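Local coordinates for protein N-acetyl-L-2,4-diaminobutyric acid deacetylase (Ruegeria pomeroyi, PDB 6TWL) that probably removes the acetyl group from N-acetyl-L-2,4-diaminobutyric acid during ectoine degradation, as a zinc-dependent hydrolase of the succinylglutamate desuccinylase/aspartoacylase family, at residues A[140-144]-A[193-197]; A[248-254]-A[303-308]. All coordinates share one frame; numbering follows the deposited sequence.

In the fold
Both contacts touch the ten-stranded mixed sheet, but at different places. Contact 1 packs helix 194-201 against strand 139-142, well inside the sheet, its centre about 6 Å from the centre of the chain. Contact 2 involves strand 248-251, the outermost strand at one end of that sheet; strands 204-209, 155-158 and 181-184 lie in between. Their centres are 22 Å apart and their nearest atoms about 11 Å, so they do not touch. They follow in series along the chain, contact 1 closing before contact 2 opens. Contact 1 holds the zinc ligand His144 and so belongs to the metal site, whereas contact 2 joins the mixed sheet to the antiparallel sheet containing strand 305-311.

Contact 1 of 2, residues A[140-144]-A[193-197]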
ATOM      1  N   ALA A 140       6.443  -7.960  -5.392  1.00 63.66           N
ATOM      2  CA  ALA A 140       5.474  -7.668  -4.345  1.00 66.38           C
ATOM      3  C   ALA A 140       4.823  -6.324  -4.636  1.00 65.50           C
ATOM      4  O   ALA A 140       5.519  -5.333  -4.870  1.00 63.76           O
ATOM      5  CB  ALA A 140       6.137  -7.653  -2.965  1.00 68.79           C
ATOM      6  N   VAL A 141       3.494  -6.292  -4.627  1.00 60.38           N
ATOM      7  CA  VAL A 141       2.734  -5.054  -4.760  1.00 63.36           C
ATOM      8  C   VAL A 141       1.945  -4.867  -3.477  1.00 62.79           C
ATOM      9  O   VAL A 141       1.074  -5.687  -3.168  1.00 63.01           O
ATOM     10  CB  VAL A 141       1.789  -5.085  -5.970  1.00 68.07           C
ATOM     11  CG1 VAL A 141       1.060  -3.760  -6.100  1.00 66.40           C
ATOM     12  CG2 VAL A 141       2.556  -5.403  -7.244  1.00 71.03           C
ATOM     13  N   ASP A 142       2.236  -3.797  -2.730  1.00 62.67           N
ATOM     14  CA  ASP A 142       1.577  -3.544  -1.449  1.00 64.90           C
ATOM     15  C   ASP A 142       0.740  -2.279  -1.565  1.00 59.94           C
ATOM     16  O   ASP A 142       1.283  -1.171  -1.631  1.00 61.73           O
ATOM     17  CB  ASP A 142       2.580  -3.428  -0.302  1.00 68.18           C
ATOM     18  CG  ASP A 142       1.920  -3.589   1.062  1.00 72.98           C
ATOM     19  OD1 ASP A 142       0.849  -4.228   1.131  1.00 71.70           O
ATOM     20  OD2 ASP A 142       2.466  -3.091   2.067  1.00 73.05           O
ATOM     21  N   PHE A 143      -0.581  -2.448  -1.575  1.00 60.63           N
ATOM     22  CA  PHE A 143      -1.496  -1.320  -1.674  1.00 57.94           C
ATOM     23  C   PHE A 143      -1.693  -0.676  -0.306  1.00 58.86           C
ATOM     24  O   PHE A 143      -2.007  -1.360   0.673  1.00 63.75           O
ATOM     25  CB  PHE A 143      -2.849  -1.776  -2.223  1.00 58.64           C
ATOM     26  CG  PHE A 143      -2.847  -2.071  -3.694  1.00 63.84           C
ATOM     27  CD1 PHE A 143      -2.938  -1.044  -4.616  1.00 67.98           C
ATOM     28  CD2 PHE A 143      -2.777  -3.377  -4.157  1.00 71.81           C
ATOM     29  CE1 PHE A 143      -2.945  -1.308  -5.972  1.00 72.12           C
ATOM     30  CE2 PHE A 143      -2.784  -3.649  -5.514  1.00 77.39           C
ATOM     31  CZ  PHE A 143      -2.869  -2.613  -6.423  1.00 75.24           C
ATOM     32  N   HIS A 144      -1.503   0.637  -0.242  1.00 65.38           N
ATOM     33  CA  HIS A 144      -1.960   1.440   0.881  1.00 65.93           C
ATOM     34  C   HIS A 144      -2.936   2.491   0.376  1.00 68.17           C
ATOM     35  O   HIS A 144      -3.070   2.733  -0.827  1.00 68.47           O
ATOM     36  CB  HIS A 144      -0.813   2.152   1.615  1.00 60.70           C
ATOM     37  CG  HIS A 144       0.382   1.295   1.882  1.00 70.50           C
ATOM     38  ND1 HIS A 144       0.323   0.147   2.640  1.00 73.28           N
ATOM     39  CD2 HIS A 144       1.681   1.447   1.529  1.00 70.91           C
ATOM     40  CE1 HIS A 144       1.530  -0.384   2.724  1.00 69.74           C
ATOM     41  NE2 HIS A 144       2.372   0.385   2.058  1.00 66.66           N
ATOM     42  N   MET A 193       7.848  -3.921  10.065  1.00 77.30           N
ATOM     43  CA  MET A 193       6.807  -3.760   9.065  1.00 79.03           C
ATOM     44  C   MET A 193       6.985  -4.767   7.935  1.00 78.04           C
ATOM     45  O   MET A 193       8.070  -5.311   7.715  1.00 73.76           O
ATOM     46  CB  MET A 193       6.806  -2.334   8.514  1.00 75.04           C
ATOM     47  CG  MET A 193       6.230  -1.308   9.480  1.00 91.84           C
ATOM     48  SD  MET A 193       6.304   0.384   8.866  1.00104.72           S
ATOM     49  CE  MET A 193       5.746   0.159   7.179  1.00102.63           C
ATOM     50  N   TYR A 194       5.885  -5.019   7.224  1.00 65.04           N
ATOM     51  CA  TYR A 194       5.927  -5.931   6.088  1.00 69.64           C
ATOM     52  C   TYR A 194       6.737  -5.337   4.943  1.00 71.29           C
ATOM     53  O   TYR A 194       7.583  -6.016   4.349  1.00 71.07           O
ATOM     54  CB  TYR A 194       4.505  -6.262   5.635  1.00 71.67           C
ATOM     55  CG  TYR A 194       4.439  -6.998   4.318  1.00 75.82           C
ATOM     56  CD1 TYR A 194       4.817  -8.331   4.226  1.00 75.32           C
ATOM     57  CD2 TYR A 194       4.006  -6.358   3.166  1.00 75.22           C
ATOM     58  CE1 TYR A 194       4.759  -9.007   3.023  1.00 74.87           C
ATOM     59  CE2 TYR A 194       3.946  -7.024   1.959  1.00 66.68           C
ATOM     60  CZ  TYR A 194       4.321  -8.348   1.892  1.00 71.86           C
ATOM     61  OH  TYR A 194       4.260  -9.012   0.689  1.00 73.40           O
ATOM     62  N   ASP A 195       6.488  -4.063   4.623  1.00 63.24           N
ATOM     63  CA  ASP A 195       7.236  -3.395   3.562  1.00 67.29           C
ATOM     64  C   ASP A 195       8.733  -3.397   3.835  1.00 69.55           C
ATOM     65  O   ASP A 195       9.532  -3.484   2.897  1.00 68.90           O
ATOM     66  CB  ASP A 195       6.729  -1.966   3.387  1.00 70.78           C
ATOM     67  CG  ASP A 195       5.414  -1.915   2.657  1.00 74.96           C
ATOM     68  OD1 ASP A 195       5.064  -2.942   2.042  1.00 74.55           O
ATOM     69  OD2 ASP A 195       4.733  -0.869   2.699  1.00 71.79           O
ATOM     70  N   THR A 196       9.131  -3.302   5.105  1.00 69.80           N
ATOM     71  CA  THR A 196      10.549  -3.381   5.434  1.00 70.95           C
ATOM     72  C   THR A 196      11.100  -4.776   5.161  1.00 71.56           C
ATOM     73  O   THR A 196      12.244  -4.920   4.716  1.00 71.37           O
ATOM     74  CB  THR A 196      10.774  -2.997   6.896  1.00 79.98           C
ATOM     75  OG1 THR A 196      10.111  -1.758   7.173  1.00 84.41           O
ATOM     76  CG2 THR A 196      12.258  -2.846   7.184  1.00 82.52           C
ATOM     77  N   ALA A 197      10.298  -5.813   5.422  1.00 68.13           N
ATOM     78  CA  ALA A 197      10.748  -7.177   5.163  1.00 68.84           C
ATOM     79  C   ALA A 197      11.056  -7.388   3.686  1.00 70.42           C
ATOM     80  O   ALA A 197      12.063  -8.018   3.337  1.00 62.72           O
ATOM     81  CB  ALA A 197       9.696  -8.178   5.640  1.00 67.44           C
TER
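At the zinc site of this deacetylase, His144, a zinc-binding histidine just past the end of strand 139-142, meets Asp195 in the first turn of helix 194-201. The model is the apo form, with no metal bound here. His144 NE2 donates to Asp195 OD2 over 2.7 Å, and the N-H...O angle of 140° makes the bond noticeably bent. The oxygen lies almost in the plane of the imidazole and accepts the N-H on its syn lone pair, although the carboxylate itself is turned 65° from the ring. His144 CG stands anti to the carbonyl carbon (chi1 -45°), which swings the ring out to meet the helix.

The other oxygen of Asp195 faces the strand. Asp142 OD2 lies 2.6 Å from Asp195 OD1, with the two carboxyl groups nearly perpendicular, while Asp142 OD1 is taken by a hydrogen bond with Thr54 OG1 on the neighbouring strand. Tyr194 closes in from the side: its ring presents an edge to the Asp142 carboxylate, CD2 sitting 3.8 Å from OD2. Farther along the same ring, the Tyr194 hydroxyl oxygen OH reaches to 4.3 Å from Ala140 CB. Phe90 meets the tyrosine ring edge-to-face, and Asn110 OD1 bonds to the backbone N of Tyr194 at the start of the helix.

Polar groups are thus gathered in a buried place: Thr54 holds Asp142, and Asp195 holds the histidine. The bond to Asp195 should limit the rotation of the imidazole, with Asn57 adding a weak hydrogen bond at ND1. Such a histidine-carboxylate pair is consistent with a second-shell residue positioning a metal ligand, and the close approach of the two acids suggests that one of them probably keeps a proton.

Contact 2 of 2, residues A[248-254]-A[303-308]; sequences VNLTMPD and RAGLVI
Leu250 packs against Leu306 and Ile308 where strand 248-251, at the edge of one beta sheet, lies orthogonally on strand 305-311 of another: segments 248-251 and 305-308 cross at -88° with their axes 8.8 Å apart. The interlocked part is wholly apolar. Leu250 forks over its two partners, CD1 coming to 3.6 Å from Ile308 CG2 and CD2 to 4.0 Å from Leu306 CD1. Val248 CG1 leans on that same Leu306 methyl, and Tyr181 of the adjoining strand touches Val248, Leu250 and Leu306.

Toward Pro253 and Asp254 the fit slackens on the solvent side. There Arg303, bent at chi3 (43°), lays one face of its guanidinium against Pro253 CG, 3.9 Å from NH2. Asp254 comes across at about a right angle with its CB 3.6 Å from Arg303 NH1, yet Asp254 OD2 stays 4.0 Å from that nitrogen, too long for a salt bridge, while OD1 is hydrogen-bonded to Asp256 N. An alanine in place of Arg303 would remove the guanidinium and is likely to leave the Pro253 ring uncovered on this side and Asp254 without this nearby positive charge.

Between the two zones stands Met252. Ile308 carries CG1 between its backbone N and carbonyl carbon (chi1 58°), directing CD1 toward the thioether, where it rests 3.7 Å from Met252 SD.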
ATOM      1  N   VAL A 248       3.857  12.426 -12.847  1.00 79.46           N
ATOM      2  CA  VAL A 248       4.674  13.474 -12.246  1.00 84.05           C
ATOM      3  C   VAL A 248       5.557  12.825 -11.193  1.00 84.92           C
ATOM      4  O   VAL A 248       5.056  12.178 -10.266  1.00 82.69           O
ATOM      5  CB  VAL A 248       3.814  14.590 -11.637  1.00 87.62           C
ATOM      6  CG1 VAL A 248       4.688  15.583 -10.890  1.00 89.51           C
ATOM      7  CG2 VAL A 248       3.014  15.291 -12.726  1.00 87.38           C
ATOM      8  N   ASN A 249       6.869  12.995 -11.335  1.00 82.15           N
ATOM      9  CA  ASN A 249       7.827  12.349 -10.450  1.00 84.44           C
ATOM     10  C   ASN A 249       8.146  13.258  -9.271  1.00 89.28           C
ATOM     11  O   ASN A 249       8.490  14.431  -9.453  1.00 91.26           O
ATOM     12  CB  ASN A 249       9.097  11.981 -11.216  1.00 86.46           C
ATOM     13  CG  ASN A 249       8.933  10.709 -12.026  1.00 91.87           C
ATOM     14  OD1 ASN A 249       9.147   9.606 -11.521  1.00 96.74           O
ATOM     15  ND2 ASN A 249       8.536  10.855 -13.284  1.00 98.15           N
ATOM     16  N   LEU A 250       8.027  12.709  -8.065  1.00 87.96           N
ATOM     17  CA  LEU A 250       8.132  13.477  -6.836  1.00 84.38           C
ATOM     18  C   LEU A 250       9.071  12.785  -5.860  1.00 80.41           C
ATOM     19  O   LEU A 250       9.235  11.562  -5.888  1.00 83.41           O
ATOM     20  CB  LEU A 250       6.763  13.662  -6.173  1.00 82.72           C
ATOM     21  CG  LEU A 250       5.658  14.235  -7.057  1.00 84.00           C
ATOM     22  CD1 LEU A 250       4.301  13.878  -6.486  1.00 85.12           C
ATOM     23  CD2 LEU A 250       5.811  15.742  -7.188  1.00 85.62           C
ATOM     24  N   THR A 251       9.687  13.590  -5.000  1.00 75.68           N
ATOM     25  CA  THR A 251      10.518  13.108  -3.910  1.00 78.27           C
ATOM     26  C   THR A 251      10.126  13.837  -2.634  1.00 76.56           C
ATOM     27  O   THR A 251       9.658  14.978  -2.671  1.00 78.24           O
ATOM     28  CB  THR A 251      12.019  13.327  -4.184  1.00 84.57           C
ATOM     29  OG1 THR A 251      12.319  14.726  -4.117  1.00 92.46           O
ATOM     30  CG2 THR A 251      12.411  12.792  -5.556  1.00 83.32           C
ATOM     31  N   MET A 252      10.311  13.159  -1.500  1.00 81.97           N
ATOM     32  CA  MET A 252      10.134  13.745  -0.173  1.00 86.98           C
ATOM     33  C   MET A 252      11.486  13.672   0.526  1.00 86.81           C
ATOM     34  O   MET A 252      11.731  12.770   1.341  1.00 86.13           O
ATOM     35  CB  MET A 252       9.051  13.023   0.625  1.00 85.96           C
ATOM     36  CG  MET A 252       7.629  13.317   0.178  1.00 92.18           C
ATOM     37  SD  MET A 252       6.547  11.927   0.543  1.00 90.90           S
ATOM     38  CE  MET A 252       7.164  11.456   2.153  1.00 97.51           C
ATOM     39  N   PRO A 253      12.390  14.611   0.234  1.00 89.88           N
ATOM     40  CA  PRO A 253      13.782  14.483   0.676  1.00 88.99           C
ATOM     41  C   PRO A 253      14.077  14.991   2.076  1.00 89.52           C
ATOM     42  O   PRO A 253      15.196  14.777   2.564  1.00 87.83           O
ATOM     43  CB  PRO A 253      14.529  15.335  -0.360  1.00 90.98           C
ATOM     44  CG  PRO A 253      13.555  16.425  -0.690  1.00 88.72           C
ATOM     45  CD  PRO A 253      12.176  15.818  -0.583  1.00 88.84           C
ATOM     46  N   ASP A 254      13.121  15.638   2.737  1.00 90.14           N
ATOM     47  CA  ASP A 254      13.408  16.378   3.955  1.00 95.94           C
ATOM     48  C   ASP A 254      12.195  16.315   4.871  1.00 96.43           C
ATOM     49  O   ASP A 254      11.066  16.105   4.422  1.00 94.44           O
ATOM     50  CB  ASP A 254      13.765  17.836   3.627  1.00101.56           C
ATOM     51  CG  ASP A 254      14.697  18.459   4.646  1.00104.23           C
ATOM     52  OD1 ASP A 254      14.320  18.539   5.833  1.00103.52           O
ATOM     53  OD2 ASP A 254      15.805  18.880   4.253  1.00103.81           O
ATOM     54  N   ARG A 303       8.483  24.067   2.108  1.00 85.38           N
ATOM     55  CA  ARG A 303       9.204  23.794   0.871  1.00 89.28           C
ATOM     56  C   ARG A 303       8.261  23.961  -0.308  1.00 82.99           C
ATOM     57  O   ARG A 303       7.053  23.740  -0.192  1.00 73.53           O
ATOM     58  CB  ARG A 303       9.793  22.381   0.828  1.00 93.47           C
ATOM     59  CG  ARG A 303      10.750  22.057   1.937  1.00 96.72           C
ATOM     60  CD  ARG A 303      11.474  20.758   1.658  1.00103.31           C
ATOM     61  NE  ARG A 303      11.910  20.664   0.272  1.00104.25           N
ATOM     62  CZ  ARG A 303      13.144  20.338  -0.092  1.00105.77           C
ATOM     63  NH1 ARG A 303      14.060  20.077   0.830  1.00106.72           N
ATOM     64  NH2 ARG A 303      13.463  20.275  -1.377  1.00105.29           N
ATOM     65  N   ALA A 304       8.831  24.329  -1.451  1.00 81.77           N
ATOM     66  CA  ALA A 304       8.056  24.446  -2.674  1.00 77.49           C
ATOM     67  C   ALA A 304       7.901  23.085  -3.343  1.00 81.25           C
ATOM     68  O   ALA A 304       8.791  22.232  -3.284  1.00 93.82           O
ATOM     69  CB  ALA A 304       8.713  25.434  -3.638  1.00 77.97           C
ATOM     70  N   GLY A 305       6.758  22.893  -3.987  1.00 79.99           N
ATOM     71  CA  GLY A 305       6.443  21.631  -4.638  1.00 77.18           C
ATOM     72  C   GLY A 305       4.940  21.498  -4.842  1.00 78.36           C
ATOM     73  O   GLY A 305       4.244  22.486  -5.078  1.00 88.09           O
ATOM     74  N   LEU A 306       4.467  20.258  -4.742  1.00 74.39           N
ATOM     75  CA  LEU A 306       3.062  19.926  -4.931  1.00 74.03           C
ATOM     76  C   LEU A 306       2.494  19.350  -3.643  1.00 77.63           C
ATOM     77  O   LEU A 306       3.125  18.502  -3.004  1.00 78.81           O
ATOM     78  CB  LEU A 306       2.880  18.911  -6.065  1.00 71.51           C
ATOM     79  CG  LEU A 306       3.334  19.306  -7.470  1.00 79.65           C
ATOM     80  CD1 LEU A 306       2.931  18.242  -8.476  1.00 79.88           C
ATOM     81  CD2 LEU A 306       2.757  20.648  -7.863  1.00 82.84           C
ATOM     82  N   VAL A 307       1.302  19.806  -3.263  1.00 74.88           N
ATOM     83  CA  VAL A 307       0.608  19.213  -2.122  1.00 69.96           C
ATOM     84  C   VAL A 307       0.177  17.806  -2.522  1.00 69.04           C
ATOM     85  O   VAL A 307      -0.660  17.632  -3.412  1.00 76.35           O
ATOM     86  CB  VAL A 307      -0.591  20.061  -1.679  1.00 79.54           C
ATOM     87  CG1 VAL A 307      -0.988  19.708  -0.249  1.00 78.35           C
ATOM     88  CG2 VAL A 307      -0.264  21.536  -1.791  1.00 84.26           C
ATOM     89  N   ILE A 308       0.758  16.798  -1.876  1.00 67.00           N
ATOM     90  CA  ILE A 308       0.488  15.403  -2.208  1.00 65.42           C
ATOM     91  C   ILE A 308      -0.327  14.695  -1.141  1.00 62.27           C
ATOM     92  O   ILE A 308      -0.805  13.575  -1.389  1.00 62.81           O
ATOM     93  CB  ILE A 308       1.795  14.629  -2.476  1.00 72.03           C
ATOM     94  CG1 ILE A 308       2.711  14.692  -1.252  1.00 70.13           C
ATOM     95  CG2 ILE A 308       2.505  15.205  -3.685  1.00 79.37           C
ATOM     96  CD1 ILE A 308       3.708  13.554  -1.179  1.00 80.34           C
TER